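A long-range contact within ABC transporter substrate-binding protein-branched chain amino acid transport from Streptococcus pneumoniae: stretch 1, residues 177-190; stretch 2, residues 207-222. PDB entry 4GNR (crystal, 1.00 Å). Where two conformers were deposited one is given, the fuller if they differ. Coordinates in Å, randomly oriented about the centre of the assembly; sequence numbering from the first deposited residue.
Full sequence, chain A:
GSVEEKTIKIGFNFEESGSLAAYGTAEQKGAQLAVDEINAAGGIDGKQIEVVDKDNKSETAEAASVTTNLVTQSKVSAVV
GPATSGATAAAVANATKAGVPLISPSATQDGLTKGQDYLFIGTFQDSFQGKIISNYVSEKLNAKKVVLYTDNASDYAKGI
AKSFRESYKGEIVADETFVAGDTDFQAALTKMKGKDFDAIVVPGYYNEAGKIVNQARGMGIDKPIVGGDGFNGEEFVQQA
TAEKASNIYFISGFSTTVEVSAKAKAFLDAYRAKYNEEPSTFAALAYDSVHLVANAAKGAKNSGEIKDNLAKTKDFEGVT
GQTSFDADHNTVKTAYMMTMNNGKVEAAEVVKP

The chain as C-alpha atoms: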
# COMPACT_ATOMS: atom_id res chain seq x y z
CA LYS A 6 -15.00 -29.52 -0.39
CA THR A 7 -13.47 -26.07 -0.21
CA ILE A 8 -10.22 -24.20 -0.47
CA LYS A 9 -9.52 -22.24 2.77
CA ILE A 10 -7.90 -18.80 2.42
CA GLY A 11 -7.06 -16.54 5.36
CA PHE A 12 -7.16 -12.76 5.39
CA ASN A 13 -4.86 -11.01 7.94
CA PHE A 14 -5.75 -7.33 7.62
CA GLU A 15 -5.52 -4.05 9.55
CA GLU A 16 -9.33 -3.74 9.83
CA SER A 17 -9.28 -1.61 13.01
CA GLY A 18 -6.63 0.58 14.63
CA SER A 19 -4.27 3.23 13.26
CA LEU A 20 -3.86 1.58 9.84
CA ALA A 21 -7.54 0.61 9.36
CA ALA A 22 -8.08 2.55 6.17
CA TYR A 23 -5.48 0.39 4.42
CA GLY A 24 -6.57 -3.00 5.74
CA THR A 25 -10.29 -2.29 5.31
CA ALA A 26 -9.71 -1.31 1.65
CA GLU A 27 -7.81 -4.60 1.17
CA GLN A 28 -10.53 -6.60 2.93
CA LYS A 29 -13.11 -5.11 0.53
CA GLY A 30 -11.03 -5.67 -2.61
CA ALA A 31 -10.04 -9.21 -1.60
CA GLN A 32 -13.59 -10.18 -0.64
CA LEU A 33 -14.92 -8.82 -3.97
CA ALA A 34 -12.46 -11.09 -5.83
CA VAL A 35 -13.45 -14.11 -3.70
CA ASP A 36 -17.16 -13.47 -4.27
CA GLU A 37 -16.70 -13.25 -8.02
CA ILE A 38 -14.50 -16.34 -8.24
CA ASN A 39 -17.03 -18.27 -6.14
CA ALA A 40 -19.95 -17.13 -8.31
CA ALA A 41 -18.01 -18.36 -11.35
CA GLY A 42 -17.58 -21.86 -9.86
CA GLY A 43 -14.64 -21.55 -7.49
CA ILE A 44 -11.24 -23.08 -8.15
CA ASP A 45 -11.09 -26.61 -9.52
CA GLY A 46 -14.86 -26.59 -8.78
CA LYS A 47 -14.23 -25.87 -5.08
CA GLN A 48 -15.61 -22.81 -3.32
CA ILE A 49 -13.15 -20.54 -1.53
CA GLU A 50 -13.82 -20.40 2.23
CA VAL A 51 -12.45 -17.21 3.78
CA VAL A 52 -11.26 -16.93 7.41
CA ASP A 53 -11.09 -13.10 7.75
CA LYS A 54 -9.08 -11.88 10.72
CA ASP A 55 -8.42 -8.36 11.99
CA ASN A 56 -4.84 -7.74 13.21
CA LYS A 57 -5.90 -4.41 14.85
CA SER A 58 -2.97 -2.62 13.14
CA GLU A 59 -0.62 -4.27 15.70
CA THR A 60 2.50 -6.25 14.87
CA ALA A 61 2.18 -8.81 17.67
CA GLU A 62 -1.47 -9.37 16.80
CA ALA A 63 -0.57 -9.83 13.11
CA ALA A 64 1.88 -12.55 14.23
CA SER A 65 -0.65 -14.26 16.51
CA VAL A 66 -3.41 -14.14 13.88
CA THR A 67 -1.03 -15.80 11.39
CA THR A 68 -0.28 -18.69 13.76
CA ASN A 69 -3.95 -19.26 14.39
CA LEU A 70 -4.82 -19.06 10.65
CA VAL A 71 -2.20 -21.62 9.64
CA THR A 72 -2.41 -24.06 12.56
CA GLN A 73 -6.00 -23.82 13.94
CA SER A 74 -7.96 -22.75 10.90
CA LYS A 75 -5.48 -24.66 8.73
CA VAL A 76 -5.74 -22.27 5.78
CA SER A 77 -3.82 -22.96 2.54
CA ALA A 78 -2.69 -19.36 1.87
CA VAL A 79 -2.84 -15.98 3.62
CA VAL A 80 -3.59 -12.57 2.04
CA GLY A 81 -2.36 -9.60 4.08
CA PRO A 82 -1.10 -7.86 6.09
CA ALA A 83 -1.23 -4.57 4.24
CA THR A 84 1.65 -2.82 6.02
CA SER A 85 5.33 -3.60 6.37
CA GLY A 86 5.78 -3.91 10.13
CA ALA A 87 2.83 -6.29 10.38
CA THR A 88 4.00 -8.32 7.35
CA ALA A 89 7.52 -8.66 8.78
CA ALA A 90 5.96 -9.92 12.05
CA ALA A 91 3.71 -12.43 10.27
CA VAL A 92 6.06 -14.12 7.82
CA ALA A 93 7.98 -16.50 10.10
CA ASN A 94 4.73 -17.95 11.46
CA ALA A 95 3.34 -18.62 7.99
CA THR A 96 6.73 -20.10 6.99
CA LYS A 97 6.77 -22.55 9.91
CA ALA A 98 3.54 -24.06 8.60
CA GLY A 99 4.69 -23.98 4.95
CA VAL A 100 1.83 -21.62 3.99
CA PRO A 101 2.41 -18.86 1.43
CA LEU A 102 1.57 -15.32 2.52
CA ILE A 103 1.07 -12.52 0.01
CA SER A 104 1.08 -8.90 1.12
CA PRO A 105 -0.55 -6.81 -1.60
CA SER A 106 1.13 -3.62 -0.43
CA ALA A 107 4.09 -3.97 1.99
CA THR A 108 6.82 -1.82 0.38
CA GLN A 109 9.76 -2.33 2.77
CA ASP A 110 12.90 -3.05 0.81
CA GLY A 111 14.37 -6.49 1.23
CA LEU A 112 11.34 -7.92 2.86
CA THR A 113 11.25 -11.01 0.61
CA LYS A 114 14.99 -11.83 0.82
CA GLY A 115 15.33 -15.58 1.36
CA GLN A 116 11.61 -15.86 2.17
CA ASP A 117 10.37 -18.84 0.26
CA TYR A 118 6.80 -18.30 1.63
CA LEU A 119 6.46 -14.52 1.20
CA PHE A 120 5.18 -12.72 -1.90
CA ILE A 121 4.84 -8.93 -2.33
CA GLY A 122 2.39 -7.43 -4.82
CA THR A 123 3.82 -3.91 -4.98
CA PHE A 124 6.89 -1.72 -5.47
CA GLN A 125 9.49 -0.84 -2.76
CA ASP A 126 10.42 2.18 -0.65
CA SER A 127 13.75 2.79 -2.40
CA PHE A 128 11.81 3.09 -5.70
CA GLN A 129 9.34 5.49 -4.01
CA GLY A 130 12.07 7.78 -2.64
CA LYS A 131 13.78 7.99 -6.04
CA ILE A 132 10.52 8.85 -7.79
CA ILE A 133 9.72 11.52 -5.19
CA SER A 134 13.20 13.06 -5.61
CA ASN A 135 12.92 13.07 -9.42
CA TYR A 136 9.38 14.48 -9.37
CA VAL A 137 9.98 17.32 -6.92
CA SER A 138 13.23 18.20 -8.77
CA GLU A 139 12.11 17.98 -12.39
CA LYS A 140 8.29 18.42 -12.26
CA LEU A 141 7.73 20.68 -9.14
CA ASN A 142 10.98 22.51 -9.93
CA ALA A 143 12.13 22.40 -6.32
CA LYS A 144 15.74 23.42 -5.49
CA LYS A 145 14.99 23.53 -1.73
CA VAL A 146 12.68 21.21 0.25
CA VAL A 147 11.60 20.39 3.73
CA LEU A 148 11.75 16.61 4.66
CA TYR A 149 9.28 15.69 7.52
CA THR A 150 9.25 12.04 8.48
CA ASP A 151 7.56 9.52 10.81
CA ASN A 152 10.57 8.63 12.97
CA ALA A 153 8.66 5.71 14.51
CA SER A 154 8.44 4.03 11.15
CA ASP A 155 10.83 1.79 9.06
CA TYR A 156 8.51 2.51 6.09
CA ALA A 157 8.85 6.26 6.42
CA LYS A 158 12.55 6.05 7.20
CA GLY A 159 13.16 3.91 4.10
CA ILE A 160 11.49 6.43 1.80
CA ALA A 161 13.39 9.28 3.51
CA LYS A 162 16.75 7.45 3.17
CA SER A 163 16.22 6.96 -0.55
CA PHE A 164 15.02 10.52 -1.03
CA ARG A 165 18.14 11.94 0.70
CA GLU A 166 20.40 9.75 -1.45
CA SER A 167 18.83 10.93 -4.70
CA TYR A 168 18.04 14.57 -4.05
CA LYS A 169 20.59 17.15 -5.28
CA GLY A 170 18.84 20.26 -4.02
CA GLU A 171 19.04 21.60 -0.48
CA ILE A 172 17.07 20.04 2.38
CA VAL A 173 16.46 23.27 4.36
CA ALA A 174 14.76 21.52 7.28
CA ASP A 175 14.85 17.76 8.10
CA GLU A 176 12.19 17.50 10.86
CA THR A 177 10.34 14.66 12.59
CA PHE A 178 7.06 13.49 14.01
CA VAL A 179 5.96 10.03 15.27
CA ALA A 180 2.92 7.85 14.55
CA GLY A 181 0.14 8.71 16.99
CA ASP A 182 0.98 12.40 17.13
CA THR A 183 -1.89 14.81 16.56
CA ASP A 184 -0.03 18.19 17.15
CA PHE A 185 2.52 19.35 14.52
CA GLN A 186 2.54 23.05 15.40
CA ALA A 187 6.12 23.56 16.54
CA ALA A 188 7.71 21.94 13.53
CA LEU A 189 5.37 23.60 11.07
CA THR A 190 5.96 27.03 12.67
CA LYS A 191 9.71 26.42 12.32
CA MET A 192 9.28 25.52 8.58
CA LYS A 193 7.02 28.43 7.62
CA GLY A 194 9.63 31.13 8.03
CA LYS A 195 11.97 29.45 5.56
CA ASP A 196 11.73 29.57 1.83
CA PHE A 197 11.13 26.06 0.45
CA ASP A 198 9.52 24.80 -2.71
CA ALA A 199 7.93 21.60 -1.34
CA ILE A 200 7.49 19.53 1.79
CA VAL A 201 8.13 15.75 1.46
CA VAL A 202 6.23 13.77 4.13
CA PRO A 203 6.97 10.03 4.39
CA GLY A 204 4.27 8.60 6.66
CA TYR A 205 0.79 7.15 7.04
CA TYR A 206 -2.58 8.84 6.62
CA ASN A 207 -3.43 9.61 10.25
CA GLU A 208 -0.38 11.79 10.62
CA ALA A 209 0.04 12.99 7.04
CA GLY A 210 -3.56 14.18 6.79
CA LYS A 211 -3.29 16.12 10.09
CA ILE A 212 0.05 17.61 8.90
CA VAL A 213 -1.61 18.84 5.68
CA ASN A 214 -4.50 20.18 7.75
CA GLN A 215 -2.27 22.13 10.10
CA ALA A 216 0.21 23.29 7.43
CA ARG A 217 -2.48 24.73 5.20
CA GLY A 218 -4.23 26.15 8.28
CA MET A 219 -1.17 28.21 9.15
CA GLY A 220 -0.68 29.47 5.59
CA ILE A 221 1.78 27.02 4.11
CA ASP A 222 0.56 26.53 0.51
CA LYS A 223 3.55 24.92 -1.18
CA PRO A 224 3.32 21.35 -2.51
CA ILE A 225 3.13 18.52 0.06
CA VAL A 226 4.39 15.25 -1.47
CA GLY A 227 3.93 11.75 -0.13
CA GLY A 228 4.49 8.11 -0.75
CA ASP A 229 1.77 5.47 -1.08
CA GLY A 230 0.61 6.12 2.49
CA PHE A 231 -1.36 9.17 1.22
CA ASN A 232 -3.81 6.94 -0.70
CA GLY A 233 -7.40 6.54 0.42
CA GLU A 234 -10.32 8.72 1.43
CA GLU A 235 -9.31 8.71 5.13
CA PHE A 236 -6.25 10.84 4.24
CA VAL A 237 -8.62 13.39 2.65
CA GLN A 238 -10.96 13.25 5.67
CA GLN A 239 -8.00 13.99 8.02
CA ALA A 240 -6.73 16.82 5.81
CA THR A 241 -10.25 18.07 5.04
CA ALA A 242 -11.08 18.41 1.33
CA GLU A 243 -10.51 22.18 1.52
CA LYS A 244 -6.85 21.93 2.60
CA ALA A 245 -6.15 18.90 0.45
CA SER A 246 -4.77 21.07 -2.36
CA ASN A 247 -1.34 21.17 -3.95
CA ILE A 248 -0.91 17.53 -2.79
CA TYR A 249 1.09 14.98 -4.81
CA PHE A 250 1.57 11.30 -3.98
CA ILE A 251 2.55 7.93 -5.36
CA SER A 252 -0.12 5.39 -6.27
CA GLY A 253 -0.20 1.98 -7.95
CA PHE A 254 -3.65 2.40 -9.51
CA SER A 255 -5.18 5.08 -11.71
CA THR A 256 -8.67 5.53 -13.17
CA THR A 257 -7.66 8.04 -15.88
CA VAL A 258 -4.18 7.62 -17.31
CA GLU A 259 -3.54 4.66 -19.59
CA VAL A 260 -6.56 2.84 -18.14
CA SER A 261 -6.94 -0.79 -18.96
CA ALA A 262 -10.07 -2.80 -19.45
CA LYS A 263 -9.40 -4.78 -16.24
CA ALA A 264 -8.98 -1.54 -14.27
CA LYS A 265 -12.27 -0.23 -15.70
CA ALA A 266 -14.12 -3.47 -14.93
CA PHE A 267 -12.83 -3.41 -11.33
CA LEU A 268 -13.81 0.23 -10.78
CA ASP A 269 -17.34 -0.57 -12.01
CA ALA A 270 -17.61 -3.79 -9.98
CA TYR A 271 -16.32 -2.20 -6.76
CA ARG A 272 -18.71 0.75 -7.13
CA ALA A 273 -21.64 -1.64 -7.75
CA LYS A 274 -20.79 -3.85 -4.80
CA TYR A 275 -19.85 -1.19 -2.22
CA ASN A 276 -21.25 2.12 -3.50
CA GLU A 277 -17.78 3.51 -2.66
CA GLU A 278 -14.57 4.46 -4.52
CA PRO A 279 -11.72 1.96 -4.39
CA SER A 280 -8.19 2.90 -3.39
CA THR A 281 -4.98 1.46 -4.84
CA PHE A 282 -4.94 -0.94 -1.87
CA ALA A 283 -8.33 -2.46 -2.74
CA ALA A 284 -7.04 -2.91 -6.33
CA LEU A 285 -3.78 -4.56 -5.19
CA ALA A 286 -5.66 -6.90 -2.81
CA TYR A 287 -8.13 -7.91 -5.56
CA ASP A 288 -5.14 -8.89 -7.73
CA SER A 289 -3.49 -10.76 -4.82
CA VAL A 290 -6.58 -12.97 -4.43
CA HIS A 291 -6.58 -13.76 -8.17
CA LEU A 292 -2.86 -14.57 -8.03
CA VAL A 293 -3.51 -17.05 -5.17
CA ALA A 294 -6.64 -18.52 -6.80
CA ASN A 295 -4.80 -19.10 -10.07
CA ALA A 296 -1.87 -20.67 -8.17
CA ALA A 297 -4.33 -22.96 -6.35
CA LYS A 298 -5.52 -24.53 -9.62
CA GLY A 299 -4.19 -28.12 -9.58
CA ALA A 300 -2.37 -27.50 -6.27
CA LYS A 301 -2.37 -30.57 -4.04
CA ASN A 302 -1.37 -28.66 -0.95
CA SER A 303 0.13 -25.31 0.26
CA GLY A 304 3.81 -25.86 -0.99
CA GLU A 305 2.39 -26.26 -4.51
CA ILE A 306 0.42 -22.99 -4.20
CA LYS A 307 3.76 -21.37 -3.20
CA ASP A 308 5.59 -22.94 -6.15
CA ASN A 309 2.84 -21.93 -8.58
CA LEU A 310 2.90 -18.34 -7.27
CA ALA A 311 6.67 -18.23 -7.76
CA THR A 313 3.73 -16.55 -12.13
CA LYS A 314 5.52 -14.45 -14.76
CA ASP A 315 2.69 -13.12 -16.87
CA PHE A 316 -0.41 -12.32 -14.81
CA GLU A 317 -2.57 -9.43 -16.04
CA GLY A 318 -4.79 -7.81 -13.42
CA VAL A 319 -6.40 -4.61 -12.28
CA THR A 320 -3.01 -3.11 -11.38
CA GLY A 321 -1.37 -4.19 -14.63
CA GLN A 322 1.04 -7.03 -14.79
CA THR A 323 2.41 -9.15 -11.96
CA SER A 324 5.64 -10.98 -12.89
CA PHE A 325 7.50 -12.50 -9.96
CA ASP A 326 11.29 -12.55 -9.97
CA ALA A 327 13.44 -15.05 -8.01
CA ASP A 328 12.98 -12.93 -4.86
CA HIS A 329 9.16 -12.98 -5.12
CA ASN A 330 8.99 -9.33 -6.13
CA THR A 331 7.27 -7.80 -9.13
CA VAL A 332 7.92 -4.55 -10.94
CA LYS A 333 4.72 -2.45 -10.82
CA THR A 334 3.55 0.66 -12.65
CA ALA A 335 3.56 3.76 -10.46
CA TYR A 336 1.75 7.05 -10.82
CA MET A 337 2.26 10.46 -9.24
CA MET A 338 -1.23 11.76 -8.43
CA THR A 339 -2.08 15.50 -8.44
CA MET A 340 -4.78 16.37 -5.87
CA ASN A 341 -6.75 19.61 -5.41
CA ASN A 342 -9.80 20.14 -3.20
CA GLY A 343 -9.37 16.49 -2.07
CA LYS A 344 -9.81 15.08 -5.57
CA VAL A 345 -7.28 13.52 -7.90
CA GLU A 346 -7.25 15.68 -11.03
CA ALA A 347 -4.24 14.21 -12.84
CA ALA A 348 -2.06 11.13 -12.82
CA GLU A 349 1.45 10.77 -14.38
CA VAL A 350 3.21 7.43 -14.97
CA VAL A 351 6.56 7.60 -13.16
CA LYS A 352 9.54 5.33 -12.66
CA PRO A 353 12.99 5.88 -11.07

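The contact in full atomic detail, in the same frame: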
# COMPACT_ATOMS: atom_id res chain seq x y z
N THR A 177 11.02 15.91 12.27
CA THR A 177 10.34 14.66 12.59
C THR A 177 9.05 14.73 13.36
O THR A 177 8.75 15.76 14.01
CB THR A 177 11.25 13.71 13.47
OG1 THR A 177 11.57 14.35 14.72
CG2 THR A 177 12.52 13.35 12.73
N PHE A 178 8.28 13.63 13.22
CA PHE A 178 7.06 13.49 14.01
C PHE A 178 7.03 11.97 14.28
O PHE A 178 7.89 11.21 13.80
CB PHE A 178 5.78 13.93 13.33
CG PHE A 178 5.50 13.20 12.04
CD1 PHE A 178 4.68 12.07 11.99
CD2 PHE A 178 6.06 13.67 10.85
CE1 PHE A 178 4.46 11.43 10.80
CE2 PHE A 178 5.81 13.03 9.65
CZ PHE A 178 5.02 11.91 9.63
N VAL A 179 6.08 11.49 15.07
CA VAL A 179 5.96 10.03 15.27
C VAL A 179 4.49 9.60 15.13
O VAL A 179 3.58 10.39 15.43
CB VAL A 179 6.53 9.52 16.59
CG1 VAL A 179 8.01 9.82 16.68
CG2 VAL A 179 5.79 10.12 17.74
N ALA A 180 4.28 8.37 14.68
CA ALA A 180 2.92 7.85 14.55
C ALA A 180 2.22 8.02 15.90
O ALA A 180 2.78 7.76 16.97
CB ALA A 180 2.91 6.41 14.12
N GLY A 181 0.98 8.47 15.82
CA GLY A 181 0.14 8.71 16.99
C GLY A 181 0.04 10.19 17.34
O GLY A 181 -0.91 10.62 18.02
N ASP A 182 1.02 10.96 16.89
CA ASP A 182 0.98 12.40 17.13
C ASP A 182 -0.24 13.03 16.48
O ASP A 182 -0.64 12.64 15.39
CB ASP A 182 2.20 13.14 16.54
CG ASP A 182 3.50 12.89 17.29
OD1 ASP A 182 3.50 12.33 18.41
OD2 ASP A 182 4.55 13.35 16.76
N THR A 183 -0.76 14.07 17.13
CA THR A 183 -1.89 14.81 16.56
C THR A 183 -1.59 16.33 16.50
O THR A 183 -2.34 17.09 15.91
CB THR A 183 -3.20 14.55 17.29
OG1 THR A 183 -3.08 15.12 18.59
CG2 THR A 183 -3.54 13.04 17.36
N ASP A 184 -0.47 16.77 17.08
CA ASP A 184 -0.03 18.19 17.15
C ASP A 184 1.30 18.32 16.42
O ASP A 184 2.28 17.69 16.82
CB ASP A 184 0.11 18.61 18.64
CG ASP A 184 0.63 20.04 18.86
OD1 ASP A 184 1.16 20.69 17.96
OD2 ASP A 184 0.54 20.51 20.02
N PHE A 185 1.32 19.13 15.36
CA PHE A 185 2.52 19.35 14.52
C PHE A 185 2.91 20.84 14.47
O PHE A 185 3.68 21.27 13.63
CB PHE A 185 2.24 18.80 13.10
CG PHE A 185 1.78 17.35 13.13
CD1 PHE A 185 2.68 16.31 13.14
CD2 PHE A 185 0.42 17.04 13.20
CE1 PHE A 185 2.22 14.98 13.23
CE2 PHE A 185 -0.02 15.72 13.28
CZ PHE A 185 0.88 14.71 13.30
N GLN A 186 2.38 21.60 15.41
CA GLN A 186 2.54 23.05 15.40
C GLN A 186 3.95 23.58 15.47
O GLN A 186 4.34 24.46 14.70
CB GLN A 186 1.69 23.66 16.53
CG GLN A 186 0.21 23.44 16.37
CD GLN A 186 -0.34 24.23 15.20
OE1 GLN A 186 -0.36 25.45 15.24
NE2 GLN A 186 -0.86 23.54 14.21
N ALA A 187 4.75 23.05 16.38
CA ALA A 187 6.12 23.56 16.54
C ALA A 187 6.95 23.39 15.30
O ALA A 187 7.65 24.32 14.87
CB ALA A 187 6.80 22.89 17.74
N ALA A 188 6.93 22.19 14.73
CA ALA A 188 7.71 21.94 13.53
C ALA A 188 7.24 22.79 12.37
O ALA A 188 8.04 23.34 11.62
CB ALA A 188 7.68 20.46 13.16
N LEU A 189 5.92 22.84 12.17
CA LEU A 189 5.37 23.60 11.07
C LEU A 189 5.71 25.10 11.20
O LEU A 189 6.04 25.76 10.22
CB LEU A 189 3.87 23.33 10.93
CG LEU A 189 3.50 21.94 10.43
CD1 LEU A 189 2.01 21.73 10.55
CD2 LEU A 189 3.95 21.75 8.97
N THR A 190 5.62 25.61 12.42
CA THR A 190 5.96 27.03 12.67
C THR A 190 7.41 27.29 12.27
O THR A 190 7.74 28.31 11.69
CB THR A 190 5.71 27.42 14.11
OG1 THR A 190 4.30 27.31 14.35
CG2 THR A 190 6.16 28.85 14.41
N ASN A 207 -2.98 8.93 9.03
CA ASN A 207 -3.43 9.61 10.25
C ASN A 207 -2.60 10.82 10.55
O ASN A 207 -3.11 11.85 10.96
CB ASN A 207 -3.58 8.68 11.44
CG ASN A 207 -4.96 8.06 11.52
OD1 ASN A 207 -5.96 8.77 11.39
ND2 ASN A 207 -5.03 6.77 11.79
N GLU A 208 -1.28 10.69 10.39
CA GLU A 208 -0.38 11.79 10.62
C GLU A 208 -0.30 12.73 9.40
O GLU A 208 -0.39 13.95 9.54
CB GLU A 208 1.02 11.31 11.01
CG GLU A 208 1.08 10.57 12.34
CD GLU A 208 0.36 9.21 12.33
OE1 GLU A 208 0.55 8.44 11.38
OE2 GLU A 208 -0.35 8.94 13.33
N ALA A 209 -0.10 12.16 8.22
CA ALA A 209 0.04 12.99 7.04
C ALA A 209 -1.18 13.88 6.81
O ALA A 209 -1.01 15.04 6.45
CB ALA A 209 0.33 12.13 5.82
N GLY A 210 -2.37 13.36 7.00
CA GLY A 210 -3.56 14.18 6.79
C GLY A 210 -3.63 15.34 7.78
O GLY A 210 -3.99 16.47 7.43
N LYS A 211 -3.31 15.06 9.05
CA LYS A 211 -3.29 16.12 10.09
C LYS A 211 -2.19 17.16 9.78
O LYS A 211 -2.37 18.35 10.02
CB LYS A 211 -3.11 15.50 11.47
CG LYS A 211 -4.31 14.67 11.92
CD LYS A 211 -4.09 14.07 13.30
CE LYS A 211 -5.21 13.14 13.76
NZ LYS A 211 -5.26 11.88 12.95
N ILE A 212 -1.04 16.71 9.29
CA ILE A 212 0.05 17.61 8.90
C ILE A 212 -0.43 18.56 7.79
O ILE A 212 -0.20 19.76 7.85
CB ILE A 212 1.30 16.82 8.49
CG1 ILE A 212 1.94 16.17 9.73
CG2 ILE A 212 2.28 17.72 7.73
CD1 ILE A 212 2.94 15.11 9.41
N VAL A 213 -1.08 18.01 6.77
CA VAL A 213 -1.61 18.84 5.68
C VAL A 213 -2.61 19.86 6.24
O VAL A 213 -2.58 21.05 5.92
CB VAL A 213 -2.27 17.96 4.61
CG1 VAL A 213 -3.06 18.83 3.63
CG2 VAL A 213 -1.19 17.15 3.89
N ASN A 214 -3.48 19.36 7.11
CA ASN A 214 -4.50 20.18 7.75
C ASN A 214 -3.92 21.39 8.47
O ASN A 214 -4.40 22.53 8.35
CB ASN A 214 -5.23 19.33 8.77
CG ASN A 214 -6.31 20.10 9.44
OD1 ASN A 214 -6.09 20.62 10.51
ND2 ASN A 214 -7.40 20.34 8.73
N GLN A 215 -2.94 21.10 9.30
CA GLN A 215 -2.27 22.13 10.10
C GLN A 215 -1.36 23.05 9.28
O GLN A 215 -1.27 24.26 9.55
CB GLN A 215 -1.54 21.50 11.27
CG GLN A 215 -2.54 20.90 12.27
CD GLN A 215 -1.91 20.11 13.40
OE1 GLN A 215 -0.90 20.50 13.97
NE2 GLN A 215 -2.57 18.99 13.77
N ALA A 216 -0.68 22.49 8.29
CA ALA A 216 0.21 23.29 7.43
C ALA A 216 -0.59 24.32 6.66
O ALA A 216 -0.29 25.52 6.68
CB ALA A 216 1.02 22.39 6.48
N ARG A 217 -1.62 23.84 5.98
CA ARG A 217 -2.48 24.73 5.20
C ARG A 217 -3.17 25.73 6.12
O ARG A 217 -3.31 26.91 5.79
CB ARG A 217 -3.46 23.86 4.42
CG ARG A 217 -2.79 22.89 3.43
CD ARG A 217 -2.42 23.58 2.14
NE ARG A 217 -1.80 22.66 1.16
CZ ARG A 217 -0.49 22.52 0.89
NH1 ARG A 217 0.42 23.22 1.55
NH2 ARG A 217 -0.10 21.71 -0.07
N GLY A 218 -3.56 25.27 7.31
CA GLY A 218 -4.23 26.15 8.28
C GLY A 218 -3.36 27.33 8.70
O GLY A 218 -3.86 28.42 8.97
N MET A 219 -2.05 27.11 8.78
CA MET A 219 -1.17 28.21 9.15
C MET A 219 -0.58 28.95 7.95
O MET A 219 0.36 29.74 8.08
CB MET A 219 -0.11 27.83 10.16
CG MET A 219 0.92 26.91 9.63
SD MET A 219 2.30 26.66 10.79
CE MET A 219 1.46 25.83 12.12
N GLY A 220 -1.14 28.73 6.77
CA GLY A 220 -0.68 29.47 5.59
C GLY A 220 0.41 28.93 4.73
O GLY A 220 0.96 29.66 3.90
N ILE A 221 0.77 27.68 4.96
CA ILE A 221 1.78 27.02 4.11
C ILE A 221 0.99 26.41 2.95
O ILE A 221 0.18 25.51 3.15
CB ILE A 221 2.52 25.94 4.85
CG1 ILE A 221 3.32 26.54 6.00
CG2 ILE A 221 3.44 25.18 3.89
CD1 ILE A 221 3.91 25.51 6.94
N ASP A 222 1.25 26.94 1.75
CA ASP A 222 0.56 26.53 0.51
C ASP A 222 1.35 25.71 -0.48
O ASP A 222 0.79 25.16 -1.43
CB ASP A 222 0.07 27.80 -0.20
CG ASP A 222 -0.96 28.53 0.58
OD1 ASP A 222 -1.63 27.85 1.38
OD2 ASP A 222 -1.09 29.75 0.39
O HOH W 1 -2.28 10.78 14.30
O HOH W 2 -2.18 24.99 12.09

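Residues 207-218 are the later part of a helix, and a short loop follows to 222; residues 177-190 pass along one side of it, first as the end of a strand, then as a type II turn from Val-179 to Asp-182 and a connecting loop, and finally as the start of a helix at Gln-186. Both stretches run in the same general sense, so that Ala-180 lies by Glu-208, Phe-185 by Ile-212 and Leu-189 by Ala-216. The two helices cross at -52° with a closest axial approach of 10.1 Å, and the contact buries 746 Å² in total.

Along stretch 2, Glu-208 is the first residue to engage. Its CB packs 3.4 Å from CE1 of Phe-178, while its carboxylate bends back to the turn and accepts a nearly straight hydrogen bond from the backbone, Gly-181 N to Glu-208 OE2 at 2.9 Å. The turn places Gly-181 at phi 103°, where a CB would jam against the preceding carbonyl, so glycine suits this corner. Within the turn, Asp-182 OD2 accepts a hydrogen bond from Val-179 N (2.9 Å), bracing the loop that presents this amide. A water reinforces the site, donating to both Asp-182 O (2.7 Å) and Glu-208 OE2 (2.8 Å).

One helical turn later, Lys-211 contributes mainly its aliphatic portion: CB lies 3.6 Å from Phe-185 CE2, and CE is 4.0 Å from Thr-183 CG2. Its ammonium group turns back along its own helix, with NZ donating to Asn-207 O at 2.9 Å. Ile-212 then reaches two aromatic rings at once. Its CD1 sits over a face of Phe-178, 3.7 Å from the centroid of that ring, and its CG1 sits over a face of Phe-185, 3.5 Å from the centroid of that ring. Both are CH-pi contacts close to the ring normals, and they join the strand end and the helix start through a single buried side chain.

Gln-215 is the polar hub. Its amide group meets the loop leading into the helix that begins at Gln-186: NE2 donates to Thr-183 O (2.9 Å), and OE1 accepts from Phe-185 N (3.0 Å). Because a primary amide carries a donor and an acceptor side by side, it can satisfy both backbone groups at once. OE1 of Gln-215 also accepts from NE2 of Gln-186 (3.0 Å), whose side chain folds over to reach it; a water accepts from that same Gln-186 NE2 (2.9 Å) and donates to Gln-215 O (2.8 Å). Phe-185 itself occupies the N-cap position, with Gln-215 NE2 at the edge of its ring.

Beyond this point the contact becomes mainly apolar. The CA-to-CB bond of Leu-189 points toward the helix, its CD1 3.6 Å from Gln-215 CB and its CD2 3.9 Å from Ala-216 CB. Met-219, just past the helix, brings its CE to 3.7 Å from Leu-189 CB, and its SD lies 3.8 Å from Thr-190 N. Ile-221 ends the contact, with CD1 3.9 Å from Leu-189 O.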